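PDB 4A1R: LIP from Serratia marcescens, which is a membrane-bound lipoprotein component of the type VI secretion system, probably helping to anchor the secretion machinery at the bacterial outer membrane. Local coordinates for residues 14-20 with 70-76; 103-108 with 139-144; 36-41 with 85-91. Residue numbers count along the deposited sequence, not the author numbering.

Interaction 1: residues 14-20 with 70-76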
# COMPACT_ATOMS: atom_id res chain seq x y z
N PHE A 14 6.11 -6.60 3.61
CA PHE A 14 6.54 -5.42 4.39
C PHE A 14 7.66 -5.78 5.33
O PHE A 14 7.63 -6.85 5.98
CB PHE A 14 5.36 -4.79 5.18
CG PHE A 14 4.37 -4.08 4.33
CD1 PHE A 14 3.32 -4.77 3.70
CD2 PHE A 14 4.48 -2.70 4.15
CE1 PHE A 14 2.42 -4.10 2.90
CE2 PHE A 14 3.56 -2.02 3.35
CZ PHE A 14 2.52 -2.72 2.74
N ASP A 15 8.68 -4.92 5.34
CA ASP A 15 9.71 -4.85 6.37
C ASP A 15 9.55 -3.50 7.08
O ASP A 15 9.23 -2.49 6.43
CB ASP A 15 11.12 -4.86 5.73
CG ASP A 15 11.54 -6.22 5.18
OD1 ASP A 15 10.73 -7.18 5.17
OD2 ASP A 15 12.72 -6.34 4.78
N ALA A 16 9.79 -3.47 8.39
CA ALA A 16 9.82 -2.23 9.16
C ALA A 16 11.18 -2.09 9.84
O ALA A 16 11.68 -3.04 10.43
CB ALA A 16 8.71 -2.20 10.21
N ASP A 17 11.79 -0.91 9.71
CA ASP A 17 13.04 -0.59 10.43
C ASP A 17 12.87 -0.82 11.92
O ASP A 17 11.82 -0.51 12.50
CB ASP A 17 13.44 0.86 10.17
CG ASP A 17 14.03 1.07 8.78
OD1 ASP A 17 14.24 0.08 8.04
OD2 ASP A 17 14.30 2.25 8.43
N ARG A 18 13.90 -1.33 12.55
CA ARG A 18 13.96 -1.38 14.02
C ARG A 18 13.59 -0.07 14.73
O ARG A 18 13.06 -0.09 15.83
CB ARG A 18 15.34 -1.85 14.48
CG ARG A 18 15.49 -3.37 14.46
CD ARG A 18 16.73 -3.83 15.21
NE ARG A 18 16.49 -4.03 16.65
CZ ARG A 18 16.91 -3.22 17.61
NH1 ARG A 18 17.61 -2.12 17.32
NH2 ARG A 18 16.64 -3.50 18.88
N GLN A 19 13.88 1.06 14.09
CA GLN A 19 13.63 2.36 14.70
C GLN A 19 12.39 3.06 14.19
O GLN A 19 12.22 4.26 14.43
CB GLN A 19 14.82 3.31 14.48
CG GLN A 19 16.14 2.87 15.12
CD GLN A 19 15.99 2.40 16.56
OE1 GLN A 19 15.36 3.06 17.39
NE2 GLN A 19 16.60 1.26 16.86
N VAL A 20 11.54 2.34 13.46
CA VAL A 20 10.40 2.98 12.82
C VAL A 20 9.49 3.52 13.93
O VAL A 20 9.31 2.89 15.00
CB VAL A 20 9.62 2.00 11.88
CG1 VAL A 20 8.72 1.08 12.68
CG2 VAL A 20 8.84 2.76 10.80
N PHE A 70 -3.35 -3.83 8.70
CA PHE A 70 -2.66 -4.68 9.66
C PHE A 70 -1.71 -3.76 10.40
O PHE A 70 -1.60 -2.58 10.06
CB PHE A 70 -1.91 -5.80 8.94
CG PHE A 70 -0.84 -5.31 7.98
CD1 PHE A 70 -1.14 -4.95 6.67
CD2 PHE A 70 0.48 -5.20 8.40
CE1 PHE A 70 -0.15 -4.52 5.80
CE2 PHE A 70 1.47 -4.80 7.54
CZ PHE A 70 1.16 -4.44 6.24
N PHE A 71 -1.09 -4.29 11.46
CA PHE A 71 0.00 -3.62 12.17
C PHE A 71 1.34 -4.28 11.89
O PHE A 71 1.45 -5.52 11.77
CB PHE A 71 -0.20 -3.66 13.68
CG PHE A 71 -1.19 -2.66 14.19
CD1 PHE A 71 -2.55 -2.96 14.22
CD2 PHE A 71 -0.76 -1.42 14.65
CE1 PHE A 71 -3.47 -2.04 14.69
CE2 PHE A 71 -1.69 -0.50 15.13
CZ PHE A 71 -3.04 -0.80 15.15
N LEU A 72 2.38 -3.45 11.85
CA LEU A 72 3.72 -3.91 11.56
C LEU A 72 4.54 -3.54 12.81
O LEU A 72 4.49 -2.39 13.25
CB LEU A 72 4.17 -3.15 10.31
CG LEU A 72 5.37 -3.48 9.45
CD1 LEU A 72 5.36 -4.94 9.03
CD2 LEU A 72 5.33 -2.53 8.26
N THR A 73 5.23 -4.52 13.38
CA THR A 73 6.15 -4.33 14.54
C THR A 73 7.52 -3.80 14.09
O THR A 73 8.07 -4.27 13.10
CB THR A 73 6.37 -5.68 15.24
OG1 THR A 73 5.09 -6.27 15.49
CG2 THR A 73 7.15 -5.53 16.57
N PRO A 74 8.10 -2.82 14.82
CA PRO A 74 9.45 -2.38 14.49
C PRO A 74 10.39 -3.58 14.37
O PRO A 74 10.35 -4.47 15.20
CB PRO A 74 9.84 -1.53 15.70
CG PRO A 74 8.53 -0.96 16.16
CD PRO A 74 7.54 -2.07 15.97
N GLY A 75 11.19 -3.61 13.33
CA GLY A 75 12.13 -4.71 13.14
C GLY A 75 11.58 -5.91 12.39
O GLY A 75 12.35 -6.75 11.93
N GLN A 76 10.26 -5.98 12.23
CA GLN A 76 9.63 -7.14 11.56
C GLN A 76 9.99 -7.18 10.07
O GLN A 76 10.01 -6.16 9.40
CB GLN A 76 8.12 -7.09 11.76
CG GLN A 76 7.37 -8.38 11.52
CD GLN A 76 5.95 -8.34 12.05
OE1 GLN A 76 5.26 -7.31 11.99
NE2 GLN A 76 5.50 -9.47 12.60
O HOH W 1 13.37 -5.25 9.36

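Interaction 2: residues 103-108 with 139-144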
# COMPACT_ATOMS: atom_id res chain seq x y z
N GLY A 103 7.06 15.53 7.79
CA GLY A 103 8.25 15.09 7.08
C GLY A 103 8.40 13.61 6.78
O GLY A 103 9.48 13.17 6.39
N LYS A 104 7.32 12.83 6.96
CA LYS A 104 7.35 11.39 6.68
C LYS A 104 6.57 11.10 5.41
O LYS A 104 5.58 11.77 5.10
CB LYS A 104 6.76 10.59 7.85
CG LYS A 104 7.37 10.89 9.20
CD LYS A 104 8.20 9.76 9.74
CE LYS A 104 8.59 10.03 11.19
NZ LYS A 104 8.45 11.51 11.48
N THR A 105 7.04 10.10 4.65
CA THR A 105 6.27 9.64 3.49
C THR A 105 5.26 8.62 4.04
O THR A 105 5.54 7.41 4.10
CB THR A 105 7.19 9.04 2.39
OG1 THR A 105 8.20 10.01 2.05
CG2 THR A 105 6.38 8.70 1.11
N TRP A 106 4.11 9.12 4.48
CA TRP A 106 3.10 8.28 5.12
C TRP A 106 2.12 7.69 4.14
O TRP A 106 1.27 6.87 4.52
CB TRP A 106 2.34 9.06 6.21
CG TRP A 106 1.72 10.38 5.79
CD1 TRP A 106 2.26 11.65 5.99
CD2 TRP A 106 0.41 10.62 5.15
NE1 TRP A 106 1.41 12.61 5.54
CE2 TRP A 106 0.29 12.07 5.01
CE3 TRP A 106 -0.65 9.80 4.71
CZ2 TRP A 106 -0.83 12.67 4.43
CZ3 TRP A 106 -1.77 10.42 4.12
CH2 TRP A 106 -1.85 11.81 3.98
N ARG A 107 2.19 8.13 2.89
CA ARG A 107 1.35 7.54 1.80
C ARG A 107 2.16 7.30 0.53
O ARG A 107 3.00 8.15 0.13
CB ARG A 107 0.17 8.47 1.53
CG ARG A 107 -0.27 8.69 0.10
CD ARG A 107 -1.30 9.83 0.00
NE ARG A 107 -0.74 11.15 0.30
CZ ARG A 107 -1.46 12.24 0.56
NH1 ARG A 107 -2.80 12.21 0.53
NH2 ARG A 107 -0.83 13.38 0.85
N ILE A 108 1.93 6.15 -0.11
CA ILE A 108 2.46 5.91 -1.46
C ILE A 108 1.37 5.29 -2.34
O ILE A 108 0.45 4.62 -1.85
CB ILE A 108 3.74 5.02 -1.49
CG1 ILE A 108 3.45 3.57 -1.03
CG2 ILE A 108 4.94 5.68 -0.80
CD1 ILE A 108 4.65 2.63 -1.04
N VAL A 139 12.13 4.80 8.94
CA VAL A 139 12.09 5.95 9.83
C VAL A 139 11.52 7.18 9.14
O VAL A 139 10.76 7.93 9.73
CB VAL A 139 13.50 6.21 10.44
CG1 VAL A 139 13.61 7.59 11.05
CG2 VAL A 139 13.84 5.15 11.48
N SER A 140 11.87 7.41 7.87
CA SER A 140 11.39 8.61 7.19
C SER A 140 10.09 8.39 6.41
O SER A 140 9.55 9.33 5.86
CB SER A 140 12.48 9.21 6.29
OG SER A 140 12.78 8.38 5.17
N GLY A 141 9.57 7.16 6.38
CA GLY A 141 8.37 6.91 5.58
C GLY A 141 8.42 5.58 4.85
O GLY A 141 9.32 4.76 5.06
N LEU A 142 7.42 5.36 4.02
CA LEU A 142 7.31 4.14 3.27
C LEU A 142 8.15 4.30 2.01
O LEU A 142 8.13 5.38 1.38
CB LEU A 142 5.87 3.95 2.78
CG LEU A 142 4.79 3.60 3.80
CD1 LEU A 142 3.43 4.01 3.30
CD2 LEU A 142 4.82 2.12 4.17
N ARG A 143 8.83 3.23 1.60
CA ARG A 143 9.44 3.23 0.29
C ARG A 143 9.43 1.83 -0.34
O ARG A 143 9.65 0.82 0.35
CB ARG A 143 10.85 3.77 0.36
CG ARG A 143 11.77 2.88 1.14
CD ARG A 143 13.19 3.40 1.19
NE ARG A 143 14.07 2.32 1.60
CZ ARG A 143 14.37 2.02 2.86
NH1 ARG A 143 13.88 2.75 3.87
NH2 ARG A 143 15.16 0.99 3.11
N PRO A 144 9.18 1.77 -1.64
CA PRO A 144 9.37 0.48 -2.32
C PRO A 144 10.86 0.09 -2.36
O PRO A 144 11.72 0.96 -2.34
CB PRO A 144 8.78 0.70 -3.71
CG PRO A 144 8.66 2.19 -3.88
CD PRO A 144 8.55 2.79 -2.51
O HOH W 2 9.98 7.75 0.87

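Interaction 3: residues 36-41 with 85-91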
# COMPACT_ATOMS: atom_id res chain seq x y z
N LEU A 36 -5.10 0.07 0.08
CA LEU A 36 -6.34 0.39 -0.56
C LEU A 36 -6.29 0.03 -2.05
O LEU A 36 -5.33 0.36 -2.75
CB LEU A 36 -6.67 1.89 -0.38
CG LEU A 36 -6.99 2.44 1.03
CD1 LEU A 36 -5.79 2.39 1.96
CD2 LEU A 36 -7.41 3.89 0.91
N LEU A 37 -7.32 -0.65 -2.54
CA LEU A 37 -7.43 -0.87 -3.96
C LEU A 37 -8.20 0.29 -4.60
O LEU A 37 -9.32 0.63 -4.18
CB LEU A 37 -8.13 -2.22 -4.21
CG LEU A 37 -8.12 -2.70 -5.65
CD1 LEU A 37 -6.73 -3.23 -6.00
CD2 LEU A 37 -9.16 -3.80 -5.80
N LEU A 38 -7.57 0.90 -5.61
CA LEU A 38 -8.05 2.15 -6.16
C LEU A 38 -8.28 2.10 -7.67
O LEU A 38 -7.45 1.56 -8.42
CB LEU A 38 -7.06 3.29 -5.85
CG LEU A 38 -6.68 3.55 -4.37
CD1 LEU A 38 -5.47 4.49 -4.32
CD2 LEU A 38 -7.83 4.11 -3.54
N ARG A 39 -9.39 2.71 -8.07
CA ARG A 39 -9.72 2.99 -9.47
C ARG A 39 -8.79 4.03 -10.04
O ARG A 39 -8.51 4.03 -11.24
CB ARG A 39 -11.13 3.55 -9.58
CG ARG A 39 -12.23 2.52 -9.64
CD ARG A 39 -13.43 3.07 -10.38
NE ARG A 39 -14.66 2.81 -9.65
CZ ARG A 39 -15.38 1.69 -9.74
NH1 ARG A 39 -15.01 0.72 -10.56
NH2 ARG A 39 -16.48 1.55 -9.01
N SER A 40 -8.36 4.94 -9.17
CA SER A 40 -7.48 6.04 -9.54
C SER A 40 -6.85 6.57 -8.25
O SER A 40 -7.40 6.34 -7.17
CB SER A 40 -8.27 7.14 -10.22
OG SER A 40 -9.52 7.32 -9.56
N ASP A 41 -5.71 7.24 -8.34
CA ASP A 41 -5.02 7.72 -7.14
C ASP A 41 -5.09 9.24 -6.90
O ASP A 41 -4.43 9.74 -5.99
CB ASP A 41 -3.56 7.21 -7.08
CG ASP A 41 -2.62 7.93 -8.05
OD1 ASP A 41 -3.06 8.72 -8.90
OD2 ASP A 41 -1.39 7.69 -7.95
N SER A 85 -7.38 -8.48 -7.04
CA SER A 85 -7.45 -7.22 -7.73
C SER A 85 -8.85 -7.12 -8.33
O SER A 85 -9.73 -7.89 -7.98
CB SER A 85 -6.33 -7.10 -8.77
OG SER A 85 -6.34 -5.81 -9.36
N ALA A 86 -9.08 -6.15 -9.19
CA ALA A 86 -10.37 -6.05 -9.85
C ALA A 86 -10.08 -5.51 -11.23
O ALA A 86 -8.99 -4.99 -11.48
CB ALA A 86 -11.31 -5.14 -9.09
N LEU A 87 -11.05 -5.66 -12.14
CA LEU A 87 -10.81 -5.33 -13.53
C LEU A 87 -10.36 -3.89 -13.66
O LEU A 87 -9.37 -3.59 -14.33
CB LEU A 87 -12.06 -5.58 -14.38
CG LEU A 87 -11.82 -5.93 -15.86
CD1 LEU A 87 -11.18 -4.80 -16.66
CD2 LEU A 87 -11.02 -7.21 -16.03
N ASP A 88 -11.08 -3.00 -12.99
CA ASP A 88 -10.83 -1.56 -13.08
C ASP A 88 -9.90 -1.01 -12.00
O ASP A 88 -9.82 0.19 -11.80
CB ASP A 88 -12.13 -0.76 -13.13
CG ASP A 88 -13.20 -1.33 -12.24
OD1 ASP A 88 -12.90 -2.15 -11.35
OD2 ASP A 88 -14.37 -0.95 -12.47
N ALA A 89 -9.17 -1.90 -11.34
CA ALA A 89 -8.17 -1.46 -10.39
C ALA A 89 -6.96 -0.91 -11.14
O ALA A 89 -6.43 -1.59 -12.00
CB ALA A 89 -7.78 -2.60 -9.49
N ARG A 90 -6.53 0.31 -10.82
CA ARG A 90 -5.35 0.91 -11.47
C ARG A 90 -4.19 1.24 -10.52
O ARG A 90 -3.04 1.43 -10.94
CB ARG A 90 -5.76 2.14 -12.28
CG ARG A 90 -6.72 1.86 -13.43
CD ARG A 90 -6.10 0.88 -14.43
NE ARG A 90 -7.00 0.60 -15.56
CZ ARG A 90 -7.92 -0.37 -15.59
NH1 ARG A 90 -8.10 -1.18 -14.56
NH2 ARG A 90 -8.68 -0.52 -16.66
N TYR A 91 -4.49 1.32 -9.23
CA TYR A 91 -3.44 1.66 -8.24
C TYR A 91 -3.67 0.91 -6.93
O TYR A 91 -4.80 0.64 -6.58
CB TYR A 91 -3.47 3.17 -7.95
CG TYR A 91 -3.06 4.07 -9.12
CD1 TYR A 91 -1.72 4.35 -9.37
CD2 TYR A 91 -4.03 4.65 -9.94
CE1 TYR A 91 -1.35 5.16 -10.43
CE2 TYR A 91 -3.67 5.47 -11.00
CZ TYR A 91 -2.33 5.72 -11.24
OH TYR A 91 -1.95 6.53 -12.28

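Interaction 1: residues 14-20 with 70-76
Two strands from different sheets can meet without pairing, and residues 70-76 illustrate how. Phe70 turns the edge of its ring to the face of the Phe14 ring, a T-shaped stack with CZ of Phe70 3.4 Å from CD1 of Phe14 and the planes at 62°. Leu72 continues the apolar seam: its CG lies 3.7 Å from CB of Ala16, while its CD2 approaches CB of Phe14 at 3.8 Å. From Thr73 a type II turn runs to Gln76. Pro74 packs its CG 4.0 Å from CG1 of Val20, which ends the type I turn 17-20. Gly75, whose backbone angles would jam a CB against Pro74 O, has its N bonded weakly to Ala16 O at 3.0 Å; Gly75 N also reaches Asp17 O weakly at 3.3 Å. Gln76 O accepts a hydrogen bond from Ala16 N, 2.9 Å. With the axes of 14-16 and 70-72 8.8 Å apart at closest and 43° from parallel, this is one end of a beta-sandwich, its layers facing through apolar side chains and tied by a turn.

Interaction 2: residues 103-108 with 139-144
Two backbone hydrogen bonds hold this contact together, and both involve Thr105. Its N donates to Ser140 O at 2.9 Å, and its O receives the N of Leu142 at 2.8 Å, so that one residue grips the chain before and after Gly141. The bridge brings the CA atoms of Thr105 and Gly141 to 4.0 Å, and the two segments run in broadly the same direction, 25° apart from end to end. A side chain on Gly141 would have no room: an ideal CB would clash with Thr105 N, and the backbone angles themselves demand glycine. Thr105 is also the centre of an inverse gamma turn, closed by a weak bond from Trp106 N to Lys104 O. A water reinforces the polar edge, lying 3.1 Å from Thr105 OG1 and donating to Leu142 O at 3.0 Å.

The principle at work is the edge-to-edge closure of a beta-sandwich, for strands 107-111 and 141-144 are the outermost members of different sheets, and a single bridge, made by Thr105 just ahead of strand 107-111, joins their edges. Lys104 flanks that bridge, its CA making a CH...O contact of 3.1 Å with Ser140 O, while its NZ bonds to Asn100 O. Further along, Leu142 turns toward the opposite segment, its CB 4.1 Å from CG2 of Ile108, and its side chain also touches Val94 and Ala96 of strand 91-96. Beyond it CD1 of Ile108 meets CD of Pro144 at 4.2 Å, and both residues rest on Ile135 of strand 130-138.

Interaction 3: residues 36-41 with 85-91
At the apolar centre of this contact, Leu37 reaches CB of Ala89 with its CD1 (3.7 Å) and CB of Ala86 with its CD2 (4.2 Å), while CB of Leu38 lies 4.2 Å from CB of Tyr91. The backbone beside them is a classic beta bulge, in which Arg90 and Tyr91 together face Leu38. Leu38 O accepts from Arg90 N at 2.9 Å and from Tyr91 N at 3.1 Å; Leu38 N donates in return to Tyr91 O at 2.9 Å. The bulge accommodates an extra residue where strand 31-38 ends and its antiparallel neighbour 91-96 begins. Outside this frame, CB of Asp41 sits 4.0 Å from the centroid of the Tyr91 ring, a CH-pi contact over its face, while Asp41 OD2 bonds to Ser109 OG on strand 107-111. Arg39, whose NE is held by Asn62 O, stretches to the type I turn 86-89, where its NH1 forms a salt bridge of 2.6 Å with OD2 of Asp88.

In the fold
Two of the contacts join the layers of a beta-sandwich, and the third pairs strands within one layer. Interactions 1 and 2 each join the sheet containing strands 9-16 and 141-144 to the antiparallel one containing 64-72 and 107-111; their centres are 13 Å apart and they touch where Asp17 and Gln19 meet Val139. Interaction 3, centred about 26 Å from interaction 1 and 21 Å from interaction 2, lies across the chain's centre from both and pairs neighbours within the antiparallel sheet. In sequence, the segments of interactions 1 and 3 alternate and are all passed before interaction 2, which brings in strand 141-144 near the C-terminus of this secretion lipoprotein.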